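Local coordinates for putative signal transduction protein with CBS domains (Kribbella flavida, PDB 4NOC) that is of unknown function but, as a protein with paired CBS domains, probably senses a ligand such as an adenosine nucleotide in a signalling role, at residues 12-17 against 32-37; 103-108 against 124-129. All blocks are in the same frame, centred on the assembly; numbering follows the deposited sequence.

Contact 1: residues 12-17 against 32-37; sequences QFPVVG and RRLPGL. With SO4 (sulfate ion), chain G.
P14 and L34 meet tip to tip: the ring atom CG of P14 comes within 3.4 Å of L34 CD1, tighter than usual van der Waals contact. The proline ring also lies across L37 at about a right angle, its CG 4.2 Å from L37 CD2. The other branch of L37 serves V16: CD1 of the leucine lies 4.0 Å from V16 CG1, which stands anti to the carbonyl carbon (chi1 -67°), and almost as close to CG2, so the forked end of L37 is shared between P14 and V16. F13 turns its ring to the main chain instead, and its CE2 lies 3.4 Å from G36 O in an oblique approach. On the loop leading into strand 15-17, the backbone N of F13 donates a hydrogen bond of 2.6 Å to O1 of a sulfate ion, probably from the crystallisation liquor.

The backbone hydrogen bonds that pair the strands run from P14 and V16 to I38, one residue past the second segment. The contact brings strand 15-17 against the beginning of strand 36-40, the two parallel strands that helix 22-31 links in a beta-alpha-beta unit of the CBS domain. V16 packs on L28 of that helix and L37 on A25 and L29, while F13 reaches A137 and T139 of strand 133-139.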
loop_
_atom_site.group_PDB
_atom_site.type_symbol
_atom_site.label_atom_id
_atom_site.label_comp_id
_atom_site.label_asym_id
_atom_site.label_seq_id
_atom_site.Cartn_x
_atom_site.Cartn_y
_atom_site.Cartn_z
ATOM N N GLN A 12 -11.654 -8.181 7.455
ATOM C CA GLN A 12 -10.887 -8.323 8.679
ATOM C C GLN A 12 -9.453 -7.917 8.399
ATOM O O GLN A 12 -8.909 -8.294 7.363
ATOM C CB GLN A 12 -10.910 -9.772 9.141
ATOM C CG GLN A 12 -12.254 -10.221 9.685
ATOM C CD GLN A 12 -12.361 -10.024 11.182
ATOM O OE1 GLN A 12 -12.036 -8.956 11.703
ATOM N NE2 GLN A 12 -12.801 -11.063 11.888
ATOM N N PHE A 13 -8.847 -7.161 9.311
ATOM C CA PHE A 13 -7.500 -6.634 9.118
ATOM C C PHE A 13 -6.795 -6.699 10.472
ATOM O O PHE A 13 -7.365 -6.299 11.482
ATOM C CB PHE A 13 -7.614 -5.174 8.673
ATOM C CG PHE A 13 -6.627 -4.762 7.613
ATOM C CD1 PHE A 13 -6.933 -4.911 6.270
ATOM C CD2 PHE A 13 -5.416 -4.169 7.961
ATOM C CE1 PHE A 13 -6.038 -4.508 5.289
ATOM C CE2 PHE A 13 -4.512 -3.765 6.983
ATOM C CZ PHE A 13 -4.825 -3.935 5.644
ATOM N N PRO A 14 -5.558 -7.211 10.518
ATOM C CA PRO A 14 -4.958 -7.310 11.857
ATOM C C PRO A 14 -4.599 -5.959 12.476
ATOM O O PRO A 14 -4.182 -4.993 11.812
ATOM C CB PRO A 14 -3.718 -8.173 11.644
ATOM C CG PRO A 14 -3.484 -8.176 10.193
ATOM C CD PRO A 14 -4.759 -7.889 9.488
ATOM N N VAL A 15 -4.787 -5.922 13.785
ATOM C CA VAL A 15 -4.684 -4.720 14.582
ATOM C C VAL A 15 -3.637 -4.988 15.657
ATOM O O VAL A 15 -3.531 -6.123 16.149
ATOM C CB VAL A 15 -6.072 -4.436 15.218
ATOM C CG1 VAL A 15 -5.973 -3.547 16.414
ATOM C CG2 VAL A 15 -7.027 -3.854 14.168
ATOM N N VAL A 16 -2.835 -3.977 15.996
ATOM C CA VAL A 16 -1.926 -4.084 17.142
ATOM C C VAL A 16 -1.989 -2.829 18.007
ATOM O O VAL A 16 -2.292 -1.736 17.504
ATOM C CB VAL A 16 -0.442 -4.292 16.727
ATOM C CG1 VAL A 16 -0.232 -5.650 16.062
ATOM C CG2 VAL A 16 0.036 -3.142 15.832
ATOM N N GLY A 17 -1.701 -2.986 19.300
ATOM C CA GLY A 17 -1.693 -1.861 20.218
ATOM C C GLY A 17 -0.439 -1.008 20.102
ATOM O O GLY A 17 0.658 -1.504 19.830
ATOM N N ARG A 32 1.939 -12.779 7.753
ATOM C CA ARG A 32 0.701 -12.493 7.047
ATOM C C ARG A 32 0.952 -11.785 5.705
ATOM O O ARG A 32 0.029 -11.629 4.900
ATOM C CB ARG A 32 -0.232 -11.669 7.941
ATOM N N ARG A 33 2.199 -11.371 5.474
ATOM C CA ARG A 33 2.597 -10.708 4.233
ATOM C C ARG A 33 1.744 -9.471 3.954
ATOM O O ARG A 33 1.143 -9.331 2.889
ATOM C CB ARG A 33 2.573 -11.687 3.054
ATOM C CG ARG A 33 3.699 -12.721 3.089
ATOM C CD ARG A 33 5.080 -12.056 3.026
ATOM N NE ARG A 33 5.201 -11.210 1.846
ATOM C CZ ARG A 33 5.671 -11.630 0.679
ATOM N NH1 ARG A 33 6.091 -12.881 0.537
ATOM N NH2 ARG A 33 5.733 -10.795 -0.348
ATOM N N LEU A 34 1.725 -8.566 4.927
ATOM C CA LEU A 34 0.864 -7.394 4.885
ATOM C C LEU A 34 1.586 -6.101 4.536
ATOM O O LEU A 34 2.708 -5.852 5.000
ATOM C CB LEU A 34 0.187 -7.213 6.234
ATOM C CG LEU A 34 -0.718 -8.357 6.624
ATOM C CD1 LEU A 34 -0.831 -8.331 8.114
ATOM C CD2 LEU A 34 -2.064 -8.168 5.959
ATOM N N PRO A 35 0.915 -5.250 3.745
ATOM C CA PRO A 35 1.429 -3.914 3.449
ATOM C C PRO A 35 1.485 -3.092 4.738
ATOM O O PRO A 35 2.382 -2.254 4.869
ATOM C CB PRO A 35 0.371 -3.346 2.506
ATOM C CG PRO A 35 -0.895 -4.038 2.924
ATOM C CD PRO A 35 -0.474 -5.428 3.280
ATOM N N GLY A 36 0.553 -3.343 5.668
ATOM C CA GLY A 36 0.485 -2.602 6.919
ATOM C C GLY A 36 -0.372 -3.198 8.026
ATOM O O GLY A 36 -1.214 -4.066 7.798
ATOM N N LEU A 37 -0.138 -2.731 9.248
ATOM C CA LEU A 37 -0.954 -3.105 10.395
ATOM C C LEU A 37 -1.786 -1.898 10.801
ATOM O O LEU A 37 -1.313 -0.767 10.704
ATOM C CB LEU A 37 -0.058 -3.518 11.570
ATOM C CG LEU A 37 0.805 -4.772 11.383
ATOM C CD1 LEU A 37 1.698 -5.013 12.586
ATOM C CD2 LEU A 37 -0.060 -6.003 11.099
HETATM S S SO4 G . -10.604 -6.030 12.471
HETATM O O1 SO4 G . -10.610 -6.486 11.094
HETATM O O2 SO4 G . -11.963 -6.047 13.010
HETATM O O3 SO4 G . -9.759 -6.910 13.276
HETATM O O4 SO4 G . -10.077 -4.669 12.474
#

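Contact 2: residues 103-108 against 124-129; sequences PVVKHD and PLVAVV. With SO4 (sulfate ion), chain E.
V105 sits between two backbone hydrogen bonds: its N donates to A127 O at 2.9 Å, and its O accepts a weak one from V129 N. A127 N donates to P103 O at 3.1 Å, and a further weak bond, from H107 N to V129 O, is bent to 125° at the hydrogen. The strands run parallel, with V104 beside A127, V105 beside V128 and K106 beside V129. CA-H...O contacts from V126 to P103 O and from V104 to A127 O give each of these two carbonyls a second, softer partner.

Apolar contacts line both faces. On the face of V104, A127 and V129, V104 CG1, anti to its backbone N (chi1 177°), lies 3.6 Å from V129 CG2 as the two side chains cross obliquely. On the other face V105 divides its branches: CG1 meets V126 CG2 at about a right angle between the side chains, and CG2 lies 3.9 Å from V128 CG2.

Polar contacts gather at H107, whose backbone N donates at 3.1 Å to O3 of a sulfate ion, probably from the crystallisation liquor. ND1 also faces O3, but at 2.4 Å that distance is too short to trust in detail. The sulfur sits at the edge of the imidazole, in its plane.

Helix 111-121 makes the beta-alpha-beta crossover between these strands, with I117 against V105 and M118 against V126, while strand 133-139 pairs antiparallel with 125-130 beyond.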
loop_
_atom_site.group_PDB
_atom_site.type_symbol
_atom_site.label_atom_id
_atom_site.label_comp_id
_atom_site.label_asym_id
_atom_site.label_seq_id
_atom_site.Cartn_x
_atom_site.Cartn_y
_atom_site.Cartn_z
ATOM N N PRO A 103 -8.050 7.503 8.118
ATOM C CA PRO A 103 -9.452 7.914 8.049
ATOM C C PRO A 103 -10.311 6.725 8.439
ATOM O O PRO A 103 -9.974 5.594 8.102
ATOM C CB PRO A 103 -9.659 8.259 6.567
ATOM C CG PRO A 103 -8.244 8.330 5.962
ATOM C CD PRO A 103 -7.429 7.383 6.785
ATOM N N VAL A 104 -11.398 6.994 9.152
ATOM C CA VAL A 104 -12.296 5.970 9.674
ATOM C C VAL A 104 -13.693 6.329 9.201
ATOM O O VAL A 104 -14.193 7.413 9.539
ATOM C CB VAL A 104 -12.337 6.019 11.219
ATOM C CG1 VAL A 104 -13.330 4.993 11.760
ATOM C CG2 VAL A 104 -10.941 5.820 11.819
ATOM N N VAL A 105 -14.322 5.438 8.433
ATOM C CA VAL A 105 -15.675 5.687 7.927
ATOM C C VAL A 105 -16.724 5.035 8.833
ATOM O O VAL A 105 -16.472 3.989 9.439
ATOM C CB VAL A 105 -15.841 5.195 6.450
ATOM C CG1 VAL A 105 -14.775 5.831 5.549
ATOM C CG2 VAL A 105 -15.750 3.672 6.354
ATOM N N LYS A 106 -17.888 5.666 8.954
ATOM C CA LYS A 106 -18.978 5.098 9.733
ATOM C C LYS A 106 -19.483 3.836 9.057
ATOM O O LYS A 106 -19.571 3.783 7.823
ATOM C CB LYS A 106 -20.131 6.100 9.866
ATOM C CG LYS A 106 -19.757 7.327 10.679
ATOM C CD LYS A 106 -20.880 8.367 10.732
ATOM C CE LYS A 106 -20.351 9.642 11.379
ATOM N NZ LYS A 106 -21.427 10.599 11.733
ATOM N N HIS A 107 -19.849 2.846 9.866
ATOM C CA HIS A 107 -20.292 1.557 9.347
ATOM C C HIS A 107 -21.489 1.675 8.409
ATOM O O HIS A 107 -21.605 0.884 7.476
ATOM C CB HIS A 107 -20.630 0.598 10.491
ATOM C CG HIS A 107 -21.929 0.911 11.166
ATOM N ND1 HIS A 107 -22.062 1.934 12.083
ATOM C CD2 HIS A 107 -23.156 0.349 11.045
ATOM C CE1 HIS A 107 -23.316 1.994 12.493
ATOM N NE2 HIS A 107 -24.001 1.044 11.879
ATOM N N ASP A 108 -22.375 2.647 8.629
ATOM C CA ASP A 108 -23.514 2.766 7.719
ATOM C C ASP A 108 -23.311 3.696 6.526
ATOM O O ASP A 108 -24.276 4.003 5.817
ATOM C CB ASP A 108 -24.812 3.102 8.444
ATOM C CG ASP A 108 -24.656 4.235 9.421
ATOM O OD1 ASP A 108 -23.617 4.930 9.373
ATOM O OD2 ASP A 108 -25.583 4.434 10.234
ATOM N N PRO A 124 -4.715 4.758 1.052
ATOM C CA PRO A 124 -4.549 3.337 0.711
ATOM C C PRO A 124 -5.624 2.474 1.361
ATOM O O PRO A 124 -6.039 1.502 0.745
ATOM C CB PRO A 124 -3.164 2.987 1.270
ATOM C CG PRO A 124 -2.843 4.096 2.257
ATOM C CD PRO A 124 -3.536 5.315 1.743
ATOM N N LEU A 125 -6.075 2.833 2.565
ATOM C CA LEU A 125 -7.200 2.155 3.223
ATOM C C LEU A 125 -7.932 3.070 4.211
ATOM O O LEU A 125 -7.423 4.129 4.595
ATOM C CB LEU A 125 -6.760 0.839 3.913
ATOM C CG LEU A 125 -5.876 0.800 5.171
ATOM C CD1 LEU A 125 -4.744 1.785 5.095
ATOM C CD2 LEU A 125 -6.666 1.055 6.434
ATOM N N VAL A 126 -9.139 2.667 4.600
ATOM C CA VAL A 126 -9.851 3.323 5.692
ATOM C C VAL A 126 -10.287 2.234 6.668
ATOM O O VAL A 126 -10.565 1.098 6.249
ATOM C CB VAL A 126 -11.105 4.117 5.222
ATOM C CG1 VAL A 126 -10.699 5.283 4.325
ATOM C CG2 VAL A 126 -12.109 3.193 4.492
ATOM N N ALA A 127 -10.324 2.567 7.959
ATOM C CA ALA A 127 -10.865 1.646 8.944
ATOM C C ALA A 127 -12.366 1.824 8.942
ATOM O O ALA A 127 -12.878 2.878 8.540
ATOM C CB ALA A 127 -10.284 1.904 10.339
ATOM N N VAL A 128 -13.072 0.783 9.366
ATOM C CA VAL A 128 -14.506 0.886 9.553
ATOM C C VAL A 128 -14.822 0.702 11.029
ATOM O O VAL A 128 -14.316 -0.226 11.687
ATOM C CB VAL A 128 -15.268 -0.123 8.677
ATOM C CG1 VAL A 128 -16.755 0.174 8.708
ATOM C CG2 VAL A 128 -14.774 -0.026 7.247
ATOM N N VAL A 129 -15.621 1.613 11.568
ATOM C CA VAL A 129 -15.958 1.552 12.986
ATOM C C VAL A 129 -17.474 1.422 13.169
ATOM O O VAL A 129 -18.253 1.962 12.374
ATOM C CB VAL A 129 -15.344 2.745 13.771
ATOM C CG1 VAL A 129 -16.183 3.130 15.001
ATOM C CG2 VAL A 129 -13.916 2.405 14.189
HETATM S S SO4 E . -20.861 4.618 13.931
HETATM O O1 SO4 E . -21.156 6.020 13.654
HETATM O O2 SO4 E . -21.913 4.059 14.788
HETATM O O3 SO4 E . -20.758 3.884 12.669
HETATM O O4 SO4 E . -19.590 4.542 14.643
#

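Contacts 1 and 2 occupy corresponding but slightly offset places in the two CBS domains: each joins the first and second strands of a beta-alpha-beta unit in a three-stranded mixed sheet. In contact 1 the second segment reaches only the beginning of its strand, and contact is mostly through side chains; in contact 2 the segments overlap along the paired strands, so main-chain bonds dominate and more surface is buried, 418 against 300 Å². Both are partly buried, yet the centre of contact 1 lies nearer the centre of the chain, about 6 Å against 13 Å. Their centres are about 15 Å apart and their nearest atoms about 5 Å, without touching, and each has a sulfate ion at its first segment.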